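Local structure of beta-N-acetylhexosaminidase (Bacteroides fragilis, 4PYS) at residues A[278-289]-A[331-341]. The protein is a family 20 glycoside hydrolase that probably removes terminal beta-linked N-acetylhexosamine residues from glycans. Numbering follows the deposited sequence.
Sequences CRMFPSAYIHLG and LKQKGRKAIFW
Arg336 grips the turn that leaves helix 264-280. Its NH1 donates a hydrogen bond to Phe281 O at 2.7 Å, nearly straight (162°) and in the guanidinium plane. NH2 of Arg336 donates a hydrogen bond to Cys278 O at 3.0 Å from a tilted approach. A bend at chi2 (-61°) swings the chain toward these carbonyls. Cys278 CB lies over one face of the guanidinium and Pro282 O over the other.

Beyond this clamp, strands 285-287 and 337-341 pair in parallel. Lys337 N donates a hydrogen bond to Ala284 O at 2.8 Å, and Ile286 N returns one to Lys337 O. Packing is tight on the side of Ile286, where Leu331 CD1 sits 3.8 Å from Ile286 CB and meets Leu288 CD1 tip to tip. On the other face of the sheet, Ile339 CG2 makes a CH-pi contact with the His287 ring. His287 CE1 lies over one face of the Trp341 indole, 3.5 Å from Trp341 NE1, with the two ring planes oblique at 49°.

The looser end is near Ala284 and Lys337, both exposed. There the Lys337 chain runs alongside the Tyr285 ring.

His287 NE2 is hydrogen-bonded to Gln359, and Trp341 NE1 to Glu223. The pair belongs to the TIM barrel of the catalytic domain. Strand 356-360 flanks strand 337-341, and helix 316-333 packs against Leu288, Ala338 and Phe340.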
loop_
_atom_site.group_PDB
_atom_site.type_symbol
_atom_site.label_atom_id
_atom_site.label_comp_id
_atom_site.label_asym_id
_atom_site.label_seq_id
_atom_site.Cartn_x
_atom_site.Cartn_y
_atom_site.Cartn_z
ATOM N N CYS A 278 -6.783 -5.469 -15.509
ATOM C CA CYS A 278 -7.805 -6.168 -14.738
ATOM C C CYS A 278 -7.654 -7.694 -14.775
ATOM O O CYS A 278 -8.009 -8.377 -13.811
ATOM C CB CYS A 278 -9.208 -5.718 -15.157
ATOM S SG CYS A 278 -9.540 -4.020 -14.612
ATOM N N ARG A 279 -7.109 -8.225 -15.868
ATOM C CA ARG A 279 -6.848 -9.660 -15.951
ATOM C C ARG A 279 -5.740 -10.069 -14.990
ATOM O O ARG A 279 -5.797 -11.147 -14.391
ATOM C CB ARG A 279 -6.436 -10.058 -17.365
ATOM C CG ARG A 279 -7.523 -9.916 -18.387
ATOM C CD ARG A 279 -7.041 -10.438 -19.732
ATOM N NE ARG A 279 -7.285 -9.471 -20.797
ATOM C CZ ARG A 279 -6.530 -9.351 -21.884
ATOM N NH1 ARG A 279 -6.835 -8.444 -22.806
ATOM N NH2 ARG A 279 -5.472 -10.138 -22.049
HETATM N N MSE A 280 -4.737 -9.203 -14.852
HETATM C CA MSE A 280 -3.549 -9.500 -14.061
HETATM C C MSE A 280 -3.761 -9.238 -12.582
HETATM O O MSE A 280 -3.257 -9.987 -11.742
HETATM C CB MSE A 280 -2.356 -8.654 -14.526
HETATM C CG MSE A 280 -1.798 -9.032 -15.874
HETATM SE SE MSE A 280 -0.122 -8.070 -16.060
HETATM C CE MSE A 280 -0.852 -6.320 -16.570
ATOM N N PHE A 281 -4.486 -8.166 -12.268
ATOM C CA PHE A 281 -4.658 -7.733 -10.885
ATOM C C PHE A 281 -6.105 -7.947 -10.459
ATOM O O PHE A 281 -6.985 -7.188 -10.858
ATOM C CB PHE A 281 -4.302 -6.247 -10.739
ATOM C CG PHE A 281 -2.844 -5.930 -10.982
ATOM C CD1 PHE A 281 -2.379 -5.651 -12.260
ATOM C CD2 PHE A 281 -1.948 -5.887 -9.925
ATOM C CE1 PHE A 281 -1.036 -5.353 -12.488
ATOM C CE2 PHE A 281 -0.608 -5.583 -10.133
ATOM C CZ PHE A 281 -0.146 -5.321 -11.422
ATOM N N PRO A 282 -6.359 -8.977 -9.638
ATOM C CA PRO A 282 -7.741 -9.250 -9.221
ATOM C C PRO A 282 -8.310 -8.225 -8.237
ATOM O O PRO A 282 -9.504 -8.300 -7.916
ATOM C CB PRO A 282 -7.638 -10.631 -8.558
ATOM C CG PRO A 282 -6.209 -10.709 -8.073
ATOM C CD PRO A 282 -5.413 -9.993 -9.136
ATOM N N SER A 283 -7.474 -7.298 -7.771
ATOM C CA SER A 283 -7.887 -6.229 -6.846
ATOM C C SER A 283 -9.214 -5.567 -7.227
ATOM O O SER A 283 -9.410 -5.166 -8.366
ATOM C CB SER A 283 -6.802 -5.157 -6.779
ATOM O OG SER A 283 -7.226 -4.049 -6.001
ATOM N N ALA A 284 -10.115 -5.453 -6.258
ATOM C CA ALA A 284 -11.380 -4.758 -6.459
ATOM C C ALA A 284 -11.164 -3.275 -6.773
ATOM O O ALA A 284 -12.051 -2.613 -7.340
ATOM C CB ALA A 284 -12.257 -4.918 -5.231
ATOM N N TYR A 285 -9.993 -2.767 -6.391
ATOM C CA TYR A 285 -9.634 -1.367 -6.583
ATOM C C TYR A 285 -8.513 -1.192 -7.606
ATOM O O TYR A 285 -7.469 -1.851 -7.525
ATOM C CB TYR A 285 -9.121 -0.788 -5.265
ATOM C CG TYR A 285 -10.164 -0.734 -4.190
ATOM C CD1 TYR A 285 -10.972 0.381 -4.046
ATOM C CD2 TYR A 285 -10.326 -1.789 -3.301
ATOM C CE1 TYR A 285 -11.925 0.445 -3.058
ATOM C CE2 TYR A 285 -11.280 -1.732 -2.302
ATOM C CZ TYR A 285 -12.080 -0.615 -2.190
ATOM O OH TYR A 285 -13.041 -0.541 -1.202
ATOM N N ILE A 286 -8.712 -0.274 -8.544
ATOM C CA ILE A 286 -7.649 0.084 -9.492
ATOM C C ILE A 286 -7.440 1.585 -9.394
ATOM O O ILE A 286 -8.414 2.344 -9.439
ATOM C CB ILE A 286 -8.063 -0.250 -10.939
ATOM C CG1 ILE A 286 -8.494 -1.716 -11.063
ATOM C CG2 ILE A 286 -6.929 0.083 -11.916
ATOM C CD1 ILE A 286 -7.347 -2.723 -10.937
ATOM N N HIS A 287 -6.189 2.017 -9.271
ATOM C CA HIS A 287 -5.891 3.434 -9.092
ATOM C C HIS A 287 -5.593 4.025 -10.471
ATOM O O HIS A 287 -4.767 3.486 -11.203
ATOM C CB HIS A 287 -4.666 3.592 -8.191
ATOM C CG HIS A 287 -4.562 4.926 -7.514
ATOM N ND1 HIS A 287 -4.535 6.121 -8.205
ATOM C CD2 HIS A 287 -4.443 5.250 -6.202
ATOM C CE1 HIS A 287 -4.431 7.122 -7.349
ATOM N NE2 HIS A 287 -4.368 6.620 -6.127
ATOM N N LEU A 288 -6.264 5.113 -10.827
ATOM C CA LEU A 288 -6.066 5.718 -12.145
ATOM C C LEU A 288 -5.341 7.061 -12.063
ATOM O O LEU A 288 -5.316 7.818 -13.034
ATOM C CB LEU A 288 -7.403 5.885 -12.873
ATOM C CG LEU A 288 -8.143 4.586 -13.188
ATOM C CD1 LEU A 288 -9.462 4.871 -13.905
ATOM C CD2 LEU A 288 -7.261 3.642 -14.016
ATOM N N GLY A 289 -4.736 7.352 -10.916
ATOM C CA GLY A 289 -4.061 8.628 -10.733
ATOM C C GLY A 289 -5.002 9.811 -10.848
ATOM O O GLY A 289 -5.860 10.021 -10.000
ATOM N N LEU A 331 -14.171 0.778 -15.717
ATOM C CA LEU A 331 -13.835 -0.069 -14.582
ATOM C C LEU A 331 -15.114 -0.563 -13.910
ATOM O O LEU A 331 -15.190 -1.714 -13.478
ATOM C CB LEU A 331 -12.948 0.678 -13.590
ATOM C CG LEU A 331 -11.491 0.820 -14.022
ATOM C CD1 LEU A 331 -10.716 1.605 -12.987
ATOM C CD2 LEU A 331 -10.877 -0.558 -14.227
ATOM N N LYS A 332 -16.123 0.303 -13.854
ATOM C CA LYS A 332 -17.401 -0.059 -13.247
ATOM C C LYS A 332 -18.045 -1.257 -13.944
ATOM O O LYS A 332 -18.549 -2.166 -13.281
ATOM C CB LYS A 332 -18.364 1.132 -13.239
ATOM C CG LYS A 332 -19.664 0.855 -12.497
ATOM C CD LYS A 332 -20.480 2.116 -12.312
ATOM C CE LYS A 332 -21.864 1.790 -11.779
ATOM N NZ LYS A 332 -22.663 3.023 -11.555
ATOM N N GLN A 333 -18.014 -1.273 -15.273
ATOM C CA GLN A 333 -18.609 -2.386 -16.017
ATOM C C GLN A 333 -17.759 -3.653 -15.882
ATOM O O GLN A 333 -18.203 -4.746 -16.216
ATOM C CB GLN A 333 -18.877 -2.015 -17.486
ATOM C CG GLN A 333 -17.673 -2.050 -18.425
ATOM C CD GLN A 333 -17.995 -1.472 -19.805
ATOM O OE1 GLN A 333 -18.606 -0.408 -19.916
ATOM N NE2 GLN A 333 -17.584 -2.174 -20.858
ATOM N N LYS A 334 -16.543 -3.496 -15.367
ATOM C CA LYS A 334 -15.678 -4.631 -15.052
ATOM C C LYS A 334 -15.791 -5.048 -13.589
ATOM O O LYS A 334 -15.113 -5.975 -13.146
ATOM C CB LYS A 334 -14.223 -4.289 -15.346
ATOM C CG LYS A 334 -13.932 -4.069 -16.811
ATOM C CD LYS A 334 -12.441 -4.025 -17.028
ATOM C CE LYS A 334 -12.090 -4.663 -18.346
ATOM N NZ LYS A 334 -12.435 -6.113 -18.424
ATOM N N GLY A 335 -16.635 -4.351 -12.835
ATOM C CA GLY A 335 -16.820 -4.672 -11.430
ATOM C C GLY A 335 -15.724 -4.164 -10.516
ATOM O O GLY A 335 -15.568 -4.661 -9.398
ATOM N N ARG A 336 -14.966 -3.168 -10.968
ATOM C CA ARG A 336 -13.914 -2.594 -10.130
ATOM C C ARG A 336 -14.275 -1.182 -9.686
ATOM O O ARG A 336 -15.141 -0.527 -10.284
ATOM C CB ARG A 336 -12.580 -2.571 -10.879
ATOM C CG ARG A 336 -12.217 -3.890 -11.532
ATOM C CD ARG A 336 -12.069 -5.034 -10.515
ATOM N NE ARG A 336 -11.793 -6.284 -11.222
ATOM C CZ ARG A 336 -10.573 -6.764 -11.431
ATOM N NH1 ARG A 336 -9.514 -6.122 -10.959
ATOM N NH2 ARG A 336 -10.410 -7.888 -12.109
ATOM N N LYS A 337 -13.627 -0.741 -8.618
ATOM C CA LYS A 337 -13.703 0.640 -8.162
ATOM C C LYS A 337 -12.485 1.395 -8.677
ATOM O O LYS A 337 -11.421 0.806 -8.875
ATOM C CB LYS A 337 -13.769 0.696 -6.636
ATOM C CG LYS A 337 -15.096 0.141 -6.100
ATOM C CD LYS A 337 -15.210 0.259 -4.588
ATOM C CE LYS A 337 -16.587 -0.206 -4.107
ATOM N NZ LYS A 337 -17.698 0.543 -4.768
ATOM N N ALA A 338 -12.644 2.694 -8.907
ATOM C CA ALA A 338 -11.566 3.506 -9.466
ATOM C C ALA A 338 -11.089 4.521 -8.443
ATOM O O ALA A 338 -11.885 5.331 -7.955
ATOM C CB ALA A 338 -12.053 4.214 -10.713
ATOM N N ILE A 339 -9.797 4.495 -8.115
ATOM C CA ILE A 339 -9.257 5.469 -7.174
ATOM C C ILE A 339 -8.577 6.593 -7.948
ATOM O O ILE A 339 -7.848 6.331 -8.905
ATOM C CB ILE A 339 -8.216 4.851 -6.214
ATOM C CG1 ILE A 339 -8.787 3.622 -5.505
ATOM C CG2 ILE A 339 -7.761 5.887 -5.182
ATOM C CD1 ILE A 339 -7.721 2.794 -4.751
ATOM N N PHE A 340 -8.816 7.835 -7.533
ATOM C CA PHE A 340 -8.167 8.993 -8.144
ATOM C C PHE A 340 -7.511 9.817 -7.052
ATOM O O PHE A 340 -8.023 9.872 -5.939
ATOM C CB PHE A 340 -9.194 9.892 -8.838
ATOM C CG PHE A 340 -9.830 9.286 -10.054
ATOM C CD1 PHE A 340 -9.154 9.260 -11.269
ATOM C CD2 PHE A 340 -11.118 8.782 -9.995
ATOM C CE1 PHE A 340 -9.745 8.722 -12.400
ATOM C CE2 PHE A 340 -11.723 8.239 -11.126
ATOM C CZ PHE A 340 -11.032 8.209 -12.329
ATOM N N TRP A 341 -6.397 10.475 -7.360
ATOM C CA TRP A 341 -5.846 11.459 -6.426
ATOM C C TRP A 341 -6.836 12.613 -6.253
ATOM O O TRP A 341 -7.572 12.944 -7.177
ATOM C CB TRP A 341 -4.500 11.994 -6.925
ATOM C CG TRP A 341 -3.423 10.934 -7.009
ATOM C CD1 TRP A 341 -2.850 10.432 -8.146
ATOM C CD2 TRP A 341 -2.811 10.251 -5.916
ATOM N NE1 TRP A 341 -1.914 9.480 -7.823
ATOM C CE2 TRP A 341 -1.868 9.354 -6.457
ATOM C CE3 TRP A 341 -2.956 10.318 -4.530
ATOM C CZ2 TRP A 341 -1.084 8.527 -5.658
ATOM C CZ3 TRP A 341 -2.168 9.496 -3.734
ATOM C CH2 TRP A 341 -1.245 8.612 -4.300
#